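Local coordinates for RidA family protein (Mycobacterium tuberculosis, PDB 3I7T) that is of unknown function but belongs to the RidA (YjgF/YER057c/UK114) family, whose characterised members include enamine and imine deaminases, and forms a homotrimer, at residues A[69-74]-A[97-102]; A[29-34]-A[54-59]. One frame throughout, in Å; residues are numbered along the deposited sequence.

Contact 1 (A[69-74]-A[97-102])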
loop_
_atom_site.group_PDB
_atom_site.type_symbol
_atom_site.label_atom_id
_atom_site.label_comp_id
_atom_site.label_asym_id
_atom_site.label_seq_id
_atom_site.Cartn_x
_atom_site.Cartn_y
_atom_site.Cartn_z
ATOM N N THR A 69 -1.320 9.031 -2.057
ATOM C CA THR A 69 -2.656 8.470 -1.848
ATOM C C THR A 69 -2.742 7.124 -2.561
ATOM O O THR A 69 -1.954 6.829 -3.469
ATOM C CB THR A 69 -3.782 9.387 -2.361
ATOM O OG1 THR A 69 -3.553 9.680 -3.747
ATOM C CG2 THR A 69 -3.847 10.695 -1.579
ATOM N N ARG A 70 -3.693 6.294 -2.141
ATOM C CA ARG A 70 -3.929 5.021 -2.810
ATOM C C ARG A 70 -5.419 4.858 -2.805
ATOM O O ARG A 70 -6.049 5.015 -1.753
ATOM C CB ARG A 70 -3.255 3.873 -2.061
ATOM C CG ARG A 70 -3.434 2.506 -2.720
ATOM C CD ARG A 70 -2.574 1.419 -2.031
ATOM N NE ARG A 70 -1.146 1.631 -2.280
ATOM C CZ ARG A 70 -0.283 2.106 -1.386
ATOM N NH1 ARG A 70 0.983 2.267 -1.722
ATOM N NH2 ARG A 70 -0.674 2.406 -0.157
ATOM N N ILE A 71 -5.976 4.579 -3.986
ATOM C CA ILE A 71 -7.414 4.560 -4.191
ATOM C C ILE A 71 -7.890 3.187 -4.653
ATOM O O ILE A 71 -7.448 2.691 -5.683
ATOM C CB ILE A 71 -7.822 5.614 -5.255
ATOM C CG1 ILE A 71 -7.307 7.008 -4.868
ATOM C CG2 ILE A 71 -9.348 5.617 -5.475
ATOM C CD1 ILE A 71 -7.475 8.026 -5.955
ATOM N N TYR A 72 -8.773 2.575 -3.869
ATOM C CA TYR A 72 -9.462 1.354 -4.257
ATOM C C TYR A 72 -10.874 1.686 -4.694
ATOM O O TYR A 72 -11.621 2.318 -3.948
ATOM C CB TYR A 72 -9.541 0.383 -3.077
ATOM C CG TYR A 72 -8.222 0.147 -2.386
ATOM C CD1 TYR A 72 -7.305 -0.752 -2.904
ATOM C CD2 TYR A 72 -7.890 0.823 -1.218
ATOM C CE1 TYR A 72 -6.082 -0.979 -2.286
ATOM C CE2 TYR A 72 -6.667 0.604 -0.587
ATOM C CZ TYR A 72 -5.767 -0.302 -1.133
ATOM O OH TYR A 72 -4.544 -0.535 -0.522
ATOM N N VAL A 73 -11.251 1.221 -5.878
ATOM C CA VAL A 73 -12.596 1.428 -6.377
ATOM C C VAL A 73 -13.249 0.104 -6.749
ATOM O O VAL A 73 -12.563 -0.870 -7.090
ATOM C CB VAL A 73 -12.624 2.382 -7.578
ATOM C CG1 VAL A 73 -12.276 3.784 -7.138
ATOM C CG2 VAL A 73 -11.679 1.883 -8.696
ATOM N N THR A 74 -14.576 0.051 -6.686
ATOM C CA THR A 74 -15.253 -1.173 -7.076
ATOM C C THR A 74 -15.545 -1.188 -8.581
ATOM O O THR A 74 -15.822 -2.237 -9.147
ATOM C CB THR A 74 -16.530 -1.475 -6.232
ATOM O OG1 THR A 74 -17.478 -0.400 -6.341
ATOM C CG2 THR A 74 -16.156 -1.707 -4.764
ATOM N N THR A 97 -0.169 8.737 -6.701
ATOM C CA THR A 97 -1.276 7.840 -6.366
ATOM C C THR A 97 -1.209 6.544 -7.118
ATOM O O THR A 97 -0.382 6.359 -8.012
ATOM C CB THR A 97 -2.680 8.306 -6.826
ATOM O OG1 THR A 97 -2.647 9.570 -7.489
ATOM C CG2 THR A 97 -3.682 8.262 -5.712
ATOM N N SER A 98 -2.150 5.679 -6.764
ATOM C CA SER A 98 -2.480 4.490 -7.536
ATOM C C SER A 98 -3.971 4.339 -7.463
ATOM O O SER A 98 -4.573 4.785 -6.502
ATOM C CB SER A 98 -1.807 3.254 -6.946
ATOM O OG SER A 98 -0.430 3.525 -6.767
ATOM N N MET A 99 -4.570 3.715 -8.471
ATOM C CA MET A 99 -5.989 3.407 -8.413
ATOM C C MET A 99 -6.178 2.013 -8.945
ATOM O O MET A 99 -5.825 1.736 -10.087
ATOM C CB MET A 99 -6.793 4.388 -9.267
ATOM C CG MET A 99 -8.295 4.280 -9.093
ATOM S SD MET A 99 -9.229 5.244 -10.326
ATOM C CE MET A 99 -8.785 6.900 -9.834
ATOM N N VAL A 100 -6.737 1.127 -8.132
ATOM C CA VAL A 100 -7.002 -0.223 -8.617
ATOM C C VAL A 100 -8.402 -0.671 -8.268
ATOM O O VAL A 100 -8.991 -0.239 -7.282
ATOM C CB VAL A 100 -6.044 -1.274 -8.048
ATOM C CG1 VAL A 100 -4.608 -0.991 -8.497
ATOM C CG2 VAL A 100 -6.177 -1.342 -6.523
ATOM N N GLU A 101 -8.926 -1.569 -9.079
ATOM C CA GLU A 101 -10.247 -2.067 -8.816
ATOM C C GLU A 101 -10.179 -3.286 -7.905
ATOM O O GLU A 101 -9.381 -4.200 -8.135
ATOM C CB GLU A 101 -10.920 -2.420 -10.123
ATOM C CG GLU A 101 -12.385 -2.662 -9.992
ATOM C CD GLU A 101 -13.002 -2.891 -11.336
ATOM O OE1 GLU A 101 -13.171 -1.912 -12.092
ATOM O OE2 GLU A 101 -13.293 -4.056 -11.643
ATOM N N VAL A 102 -11.019 -3.298 -6.873
ATOM C CA VAL A 102 -11.139 -4.474 -6.005
ATOM C C VAL A 102 -12.524 -5.121 -6.144
ATOM O O VAL A 102 -13.472 -4.475 -6.590
ATOM C CB VAL A 102 -10.846 -4.122 -4.527
ATOM C CG1 VAL A 102 -9.382 -3.732 -4.368
ATOM C CG2 VAL A 102 -11.762 -2.999 -4.046
HETATM O O HOH W 1 0.015 5.192 -4.508
HETATM O O HOH W 2 -15.875 -4.963 -8.284
#
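The ring of Y72 lies beside V100 and V102, its CD1 3.8 Å from V100 CG2 and 3.9 Å from V102 CG1, with both methyls approaching obliquely. Y72 and V100 sit on neighbouring parallel strands, with V102 just beyond the second, and helix 79-90 links the two strands in a beta-alpha-beta crossover. Y72 has CG anti to its carbonyl carbon (chi1 -50°), and its side chain runs in the same direction as that of V100. Branched valines suit the extended backbone and offer methyls to the ring, while R70 of the third subunit also packs against Y72. The other face of the sheet, bearing I71, V73 and M99, turns toward helix 79-90. There the long, flexible M99 spans two neighbours: its CG is 4.0 Å from I71 CG2 and 4.2 Å from V73 CG2. M99 goes on to touch W79 of the helix, and I71 touches H86. Backbone bonds zip the strands together: I71 N to S98 O, V100 N to I71 O, V73 N to V100 O at 3.0 Å and a fairly straight 169°, and V102 N to V73 O at 2.9 Å. On the face of Y72, R70 and S98 reach the subunit interface, where R70 forms salt bridges with E115 of its own chain and of the second subunit, and S98 OG bonds that second-subunit E115. A water donates to both T69 O and S98 OG, 2.8 Å from each.

Contact 2 (A[29-34]-A[54-59])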
loop_
_atom_site.group_PDB
_atom_site.type_symbol
_atom_site.label_atom_id
_atom_site.label_comp_id
_atom_site.label_asym_id
_atom_site.label_seq_id
_atom_site.Cartn_x
_atom_site.Cartn_y
_atom_site.Cartn_z
ATOM N N VAL A 29 3.026 11.013 9.073
ATOM C CA VAL A 29 1.627 10.753 9.443
ATOM C C VAL A 29 1.045 9.750 8.441
ATOM O O VAL A 29 1.053 9.998 7.223
ATOM C CB VAL A 29 0.788 12.034 9.453
ATOM C CG1 VAL A 29 -0.637 11.739 9.858
ATOM C CG2 VAL A 29 1.402 13.065 10.417
ATOM N N VAL A 30 0.587 8.604 8.940
ATOM C CA VAL A 30 -0.161 7.666 8.096
ATOM C C VAL A 30 -1.653 7.675 8.424
ATOM O O VAL A 30 -2.050 7.807 9.578
ATOM C CB VAL A 30 0.400 6.225 8.183
ATOM C CG1 VAL A 30 1.820 6.210 7.671
ATOM C CG2 VAL A 30 0.339 5.711 9.600
ATOM N N VAL A 31 -2.471 7.560 7.387
ATOM C CA VAL A 31 -3.909 7.580 7.519
ATOM C C VAL A 31 -4.489 6.241 7.040
ATOM O O VAL A 31 -4.084 5.692 5.995
ATOM C CB VAL A 31 -4.506 8.789 6.746
ATOM C CG1 VAL A 31 -6.027 8.932 6.985
ATOM C CG2 VAL A 31 -3.796 10.077 7.176
ATOM N N ALA A 32 -5.428 5.718 7.829
ATOM C CA ALA A 32 -6.133 4.474 7.522
ATOM C C ALA A 32 -6.871 4.544 6.187
ATOM O O ALA A 32 -7.191 5.632 5.706
ATOM C CB ALA A 32 -7.152 4.163 8.650
ATOM N N GLY A 33 -7.153 3.380 5.605
ATOM C CA GLY A 33 -8.096 3.315 4.483
ATOM C C GLY A 33 -9.363 4.024 4.924
ATOM O O GLY A 33 -9.906 3.746 6.005
ATOM N N THR A 34 -9.832 4.955 4.101
ATOM C CA THR A 34 -10.990 5.744 4.457
ATOM C C THR A 34 -12.085 5.657 3.416
ATOM O O THR A 34 -11.839 5.888 2.243
ATOM C CB THR A 34 -10.606 7.221 4.568
ATOM O OG1 THR A 34 -9.504 7.339 5.477
ATOM C CG2 THR A 34 -11.795 8.039 5.070
ATOM N N ILE A 54 -9.663 15.688 8.044
ATOM C CA ILE A 54 -10.001 15.789 9.460
ATOM C C ILE A 54 -9.003 14.992 10.305
ATOM O O ILE A 54 -8.520 15.471 11.350
ATOM C CB ILE A 54 -11.434 15.279 9.730
ATOM C CG1 ILE A 54 -12.465 16.185 9.049
ATOM C CG2 ILE A 54 -11.710 15.188 11.237
ATOM C CD1 ILE A 54 -13.900 15.653 9.179
ATOM N N ALA A 55 -8.677 13.786 9.859
ATOM C CA ALA A 55 -7.751 12.942 10.602
ATOM C C ALA A 55 -6.362 13.568 10.587
ATOM O O ALA A 55 -5.716 13.709 11.629
ATOM C CB ALA A 55 -7.728 11.526 10.038
ATOM N N LEU A 56 -5.926 13.987 9.405
ATOM C CA LEU A 56 -4.667 14.709 9.272
ATOM C C LEU A 56 -4.557 15.908 10.211
ATOM O O LEU A 56 -3.542 16.081 10.902
ATOM C CB LEU A 56 -4.474 15.167 7.815
ATOM C CG LEU A 56 -4.145 14.046 6.831
ATOM C CD1 LEU A 56 -4.079 14.561 5.384
ATOM C CD2 LEU A 56 -2.821 13.395 7.246
ATOM N N GLY A 57 -5.594 16.744 10.228
ATOM C CA GLY A 57 -5.575 17.981 11.009
ATOM C C GLY A 57 -5.456 17.678 12.487
ATOM O O GLY A 57 -4.761 18.377 13.234
ATOM N N GLN A 58 -6.117 16.618 12.924
ATOM C CA GLN A 58 -5.956 16.184 14.303
ATOM C C GLN A 58 -4.573 15.605 14.636
ATOM O O GLN A 58 -4.198 15.513 15.808
ATOM C CB GLN A 58 -7.073 15.226 14.681
ATOM C CG GLN A 58 -8.418 15.934 14.771
ATOM C CD GLN A 58 -9.527 14.990 15.132
ATOM O OE1 GLN A 58 -10.197 14.441 14.258
ATOM N NE2 GLN A 58 -9.714 14.768 16.422
ATOM N N ALA A 59 -3.816 15.259 13.603
ATOM C CA ALA A 59 -2.424 14.834 13.742
ATOM C C ALA A 59 -1.438 15.958 13.372
ATOM O O ALA A 59 -0.256 15.702 13.129
ATOM C CB ALA A 59 -2.158 13.574 12.902
#
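No ring or other flat side chain takes part where V29 and V31 meet A55, L56 and A59; purely aliphatic branches make the contact. It is strand-on-helix packing, the helix layer against the mixed sheet of the YjgF-like fold, with strand 29-34 and helix 54-58 running roughly antiparallel at 151° and their axes approaching to 9.2 Å. L56 does most of the reaching. Its CB does not aim at the strand, but chi1 (-72°) sets CG anti to the carbonyl carbon, and from there CD2 extends to the strand and touches both valines, 3.8 Å from V29 CG1 and 3.5 Å from V31 CG2. The latter pair is tighter than ordinary van der Waals contact, and the side chains of V31 and L56 cross at about a right angle. V29 and V31, two residues apart, present their methyls on the same face of the strand, as beta-branched residues do well in an extended chain. A55 on the helix and A59 just after it are small enough to let the backbones come near: A59 CB lies 3.9 Å from V29 CG1, and A55 CB 4.4 Å from V31 CG1. The strand also reaches the trimer interface, since V31 O accepts a bond from R68 of the third subunit. A59 N donates to L56 O at 2.8 Å, and A59 O accepts a hydrogen bond from R24 NH1.

Overall arrangement
After strands 4-7 and 22-25 the chain reaches strand 28-35, and helix 41-58 folds back over it, so contact 2 closes the earlier loop. A loop then leads to strand 66-73, and contact 1 closes a second loop when strand 99-101 returns beside it after helix 79-90. The two loops follow in series, neither nested nor crossed. Their centres lie 18 Å apart, on opposite sides of the chain's centre, without touching. Both reach the same mixed sheet, in which strand 112-119 lies between 28-35 and 66-73. Contact 2 fixes a helix to that sheet, contact 1 adds strand 99-101, one of the two outer strands within this chain, and both touch the third subunit.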